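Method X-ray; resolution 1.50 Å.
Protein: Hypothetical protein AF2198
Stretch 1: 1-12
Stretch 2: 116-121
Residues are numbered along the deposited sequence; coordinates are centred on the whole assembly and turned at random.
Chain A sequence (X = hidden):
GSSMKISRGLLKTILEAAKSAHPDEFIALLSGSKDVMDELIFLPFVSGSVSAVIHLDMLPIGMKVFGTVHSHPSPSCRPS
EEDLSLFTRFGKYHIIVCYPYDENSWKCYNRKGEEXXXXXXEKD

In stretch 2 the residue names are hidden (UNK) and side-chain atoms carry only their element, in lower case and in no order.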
# COMPACT_ATOMS: atom_id res chain seq x y z
N GLY A 1 11.47 -1.03 16.02
CA GLY A 1 12.08 0.21 15.47
C GLY A 1 11.14 1.39 15.60
O GLY A 1 10.06 1.28 16.18
N SER A 2 11.56 2.54 15.07
CA SER A 2 10.73 3.74 15.11
C SER A 2 10.33 4.19 13.72
O SER A 2 10.20 5.38 13.45
CB SER A 2 11.44 4.87 15.85
OG SER A 2 11.40 4.65 17.25
N SER A 3 10.16 3.23 12.82
CA SER A 3 9.74 3.53 11.46
C SER A 3 8.27 3.17 11.44
O SER A 3 7.74 2.63 12.43
CB SER A 3 10.48 2.68 10.43
OG SER A 3 9.95 1.36 10.39
N MET A 4 7.59 3.45 10.33
CA MET A 4 6.19 3.09 10.24
C MET A 4 6.13 1.57 10.26
O MET A 4 7.10 0.89 9.87
CB MET A 4 5.57 3.63 8.94
CG MET A 4 4.13 3.22 8.71
SD MET A 4 3.01 3.56 10.10
CE MET A 4 2.99 5.34 10.05
N LYS A 5 5.01 1.04 10.72
CA LYS A 5 4.83 -0.40 10.81
C LYS A 5 3.54 -0.80 10.12
O LYS A 5 2.66 0.03 9.91
CB LYS A 5 4.78 -0.82 12.28
CG LYS A 5 6.03 -0.43 13.07
CD LYS A 5 5.83 -0.61 14.56
CE LYS A 5 7.09 -0.24 15.32
NZ LYS A 5 7.51 1.17 15.04
N ILE A 6 3.45 -2.08 9.77
CA ILE A 6 2.25 -2.60 9.13
C ILE A 6 2.00 -3.98 9.72
O ILE A 6 2.94 -4.75 9.93
CB ILE A 6 2.42 -2.70 7.59
CG1 ILE A 6 1.10 -3.17 6.97
CG2 ILE A 6 3.56 -3.65 7.23
CD1 ILE A 6 1.07 -3.08 5.45
N SER A 7 0.74 -4.28 10.00
CA SER A 7 0.41 -5.58 10.57
C SER A 7 0.45 -6.64 9.48
O SER A 7 0.14 -6.36 8.32
CB SER A 7 -0.99 -5.54 11.20
OG SER A 7 -2.00 -5.41 10.21
N ARG A 8 0.85 -7.85 9.85
CA ARG A 8 0.91 -8.94 8.88
C ARG A 8 -0.51 -9.20 8.38
O ARG A 8 -0.71 -9.62 7.25
CB ARG A 8 1.47 -10.20 9.54
CG ARG A 8 1.44 -11.43 8.64
CD ARG A 8 2.34 -11.26 7.42
NE ARG A 8 3.74 -11.11 7.80
CZ ARG A 8 4.73 -10.95 6.92
NH1 ARG A 8 4.48 -10.92 5.62
NH2 ARG A 8 5.98 -10.81 7.35
N GLY A 9 -1.48 -8.94 9.25
CA GLY A 9 -2.87 -9.16 8.89
C GLY A 9 -3.32 -8.24 7.77
O GLY A 9 -4.09 -8.65 6.90
N LEU A 10 -2.85 -7.00 7.80
CA LEU A 10 -3.22 -6.04 6.76
C LEU A 10 -2.54 -6.39 5.45
O LEU A 10 -3.14 -6.24 4.38
CB LEU A 10 -2.84 -4.62 7.18
CG LEU A 10 -3.34 -3.53 6.22
CD1 LEU A 10 -4.86 -3.55 6.21
CD2 LEU A 10 -2.83 -2.16 6.64
N LEU A 11 -1.29 -6.85 5.51
CA LEU A 11 -0.57 -7.23 4.31
C LEU A 11 -1.29 -8.38 3.62
O LEU A 11 -1.43 -8.41 2.40
CB LEU A 11 0.87 -7.65 4.65
CG LEU A 11 1.91 -6.55 4.80
CD1 LEU A 11 3.25 -7.16 5.18
CD2 LEU A 11 2.03 -5.77 3.49
N LYS A 12 -1.75 -9.34 4.42
CA LYS A 12 -2.46 -10.49 3.88
C LYS A 12 -3.74 -10.00 3.21
O LYS A 12 -4.08 -10.42 2.11
CB LYS A 12 -2.80 -11.49 4.98
CG LYS A 12 -3.51 -12.73 4.47
CD LYS A 12 -3.85 -13.70 5.60
CE LYS A 12 -4.56 -14.93 5.05
NZ LYS A 12 -4.97 -15.86 6.14
N UNK A 116 11.13 2.98 1.22
CA UNK A 116 11.36 3.06 2.66
C UNK A 116 10.91 1.76 3.31
O UNK A 116 10.15 0.99 2.71
c UNK A 116 11.03 5.55 2.70
c UNK A 116 9.08 4.03 3.07
c UNK A 116 10.57 4.23 3.29
N UNK A 117 11.37 1.51 4.52
CA UNK A 117 11.01 0.28 5.21
C UNK A 117 9.69 0.37 5.98
O UNK A 117 9.23 1.46 6.35
c UNK A 117 14.47 -0.70 6.78
o UNK A 117 15.63 -1.05 6.47
o UNK A 117 14.06 -0.66 7.96
c UNK A 117 12.09 -0.12 6.22
c UNK A 117 13.50 -0.28 5.68
N UNK A 118 9.10 -0.79 6.19
CA UNK A 118 7.88 -0.92 6.98
C UNK A 118 8.17 -2.12 7.86
O UNK A 118 8.43 -3.21 7.35
c UNK A 118 5.70 1.09 6.36
c UNK A 118 5.98 -0.05 5.39
c UNK A 118 6.66 -1.21 6.11
c UNK A 118 4.67 -0.56 4.79
N UNK A 119 8.15 -1.94 9.17
CA UNK A 119 8.39 -3.08 10.05
C UNK A 119 7.09 -3.85 10.15
O UNK A 119 6.06 -3.30 10.53
o UNK A 119 9.98 -2.15 13.93
c UNK A 119 9.37 -3.75 12.29
o UNK A 119 9.59 -4.20 14.61
c UNK A 119 9.67 -3.33 13.71
c UNK A 119 8.84 -2.62 11.44
N UNK A 120 7.14 -5.14 9.81
CA UNK A 120 5.95 -5.97 9.88
C UNK A 120 5.78 -6.45 11.32
O UNK A 120 6.69 -7.06 11.88
c UNK A 120 6.30 -6.72 7.52
c UNK A 120 4.78 -8.01 9.02
c UNK A 120 6.05 -7.18 8.94
N UNK A 121 4.62 -6.18 11.90
CA UNK A 121 4.35 -6.59 13.27
C UNK A 121 3.13 -7.49 13.36
O UNK A 121 2.61 -7.95 12.34
c UNK A 121 4.12 -5.36 14.18
c UNK A 121 5.36 -4.47 14.16
c UNK A 121 2.91 -4.58 13.70
O HOH W 1 9.62 0.40 13.16
O HOH W 2 12.04 -0.51 10.05

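Position 116 carries three side-chain carbons, one bonded to CA and bearing the other two. This fork at CB is that of valine, and none of its side chain comes within contact distance of stretch 1. Val-116 therefore precedes the contact.

Position 117 has an unbranched run of three carbons, the third bearing two oxygens: a carboxylate two methylenes beyond CA, hence glutamate. The side chain of Glu-117 makes no direct contact with stretch 1, but water 2 links the two, donating to Glu-117 OE1 (2.9 Å) and to Ser-3 OG (2.8 Å).

At position 118 there are four carbons, forked at the second, with no heteroatom. One terminal carbon lies 3.5 Å from Met-4 CG and the other 4.1 Å from Ile-6 CG2. The fork at the second carbon, rather than at CB, identifies leucine. Leu-118 is buried, and its two methyl groups, CD2 and CD1 respectively, make these apolar contacts.

Position 119 repeats the pattern of three carbons ending in two oxygens. One oxygen lies 2.8 Å from Gly-1 N, close enough for a charged pair with the chain's amino terminus. The residue is glutamate. Glu-119 OE1 forms a salt bridge with Gly-1 N and also accepts from water 1 (2.7 Å), which in turn accepts from Ser-3 N and Lys-5 NZ.

Position 120 has three carbons forked at CB. One methyl lies 3.9 Å from Leu-11 CD1 and 4.1 Å from Ile-6 CG2; the other is 3.5 Å from Arg-8 NH2. This is valine: Val-120 CG2 meets the aliphatic groups, whereas CG1 lies over one face of the Arg-8 guanidinium.

Position 121 has the same three-carbon fork, with one methyl 3.9 Å from Lys-5 CD, and is again valine. Val-121 CG1 packs against the aliphatic part of the lysine.

The contact is built on a short parallel pairing, Lys-5 with Glu-119 and Ile-6 with Val-120. Hydrogen bonds alternate between the strands: Glu-119 N donates to Met-4 O (3.1 Å), Ile-6 N to Glu-119 O (3.0 Å), and Val-121 N to Ile-6 O (3.0 Å). Arg-8 N extends the series to Val-121 O (3.1 Å) as the chain enters its helix, where Ser-7 OG caps Leu-10 N (3.0 Å). The sheet separates two environments. Ile-6 and Val-120 share an apolar face, while Lys-5 and Glu-119 share the other, where Lys-5 NZ donates to Gly-1 O (2.8 Å) and Ser-3 O (3.0 Å), and the amino-terminal Gly-1 N lies beside the carboxylate of Glu-119.

Stretch 2 (116-121) VELEVV
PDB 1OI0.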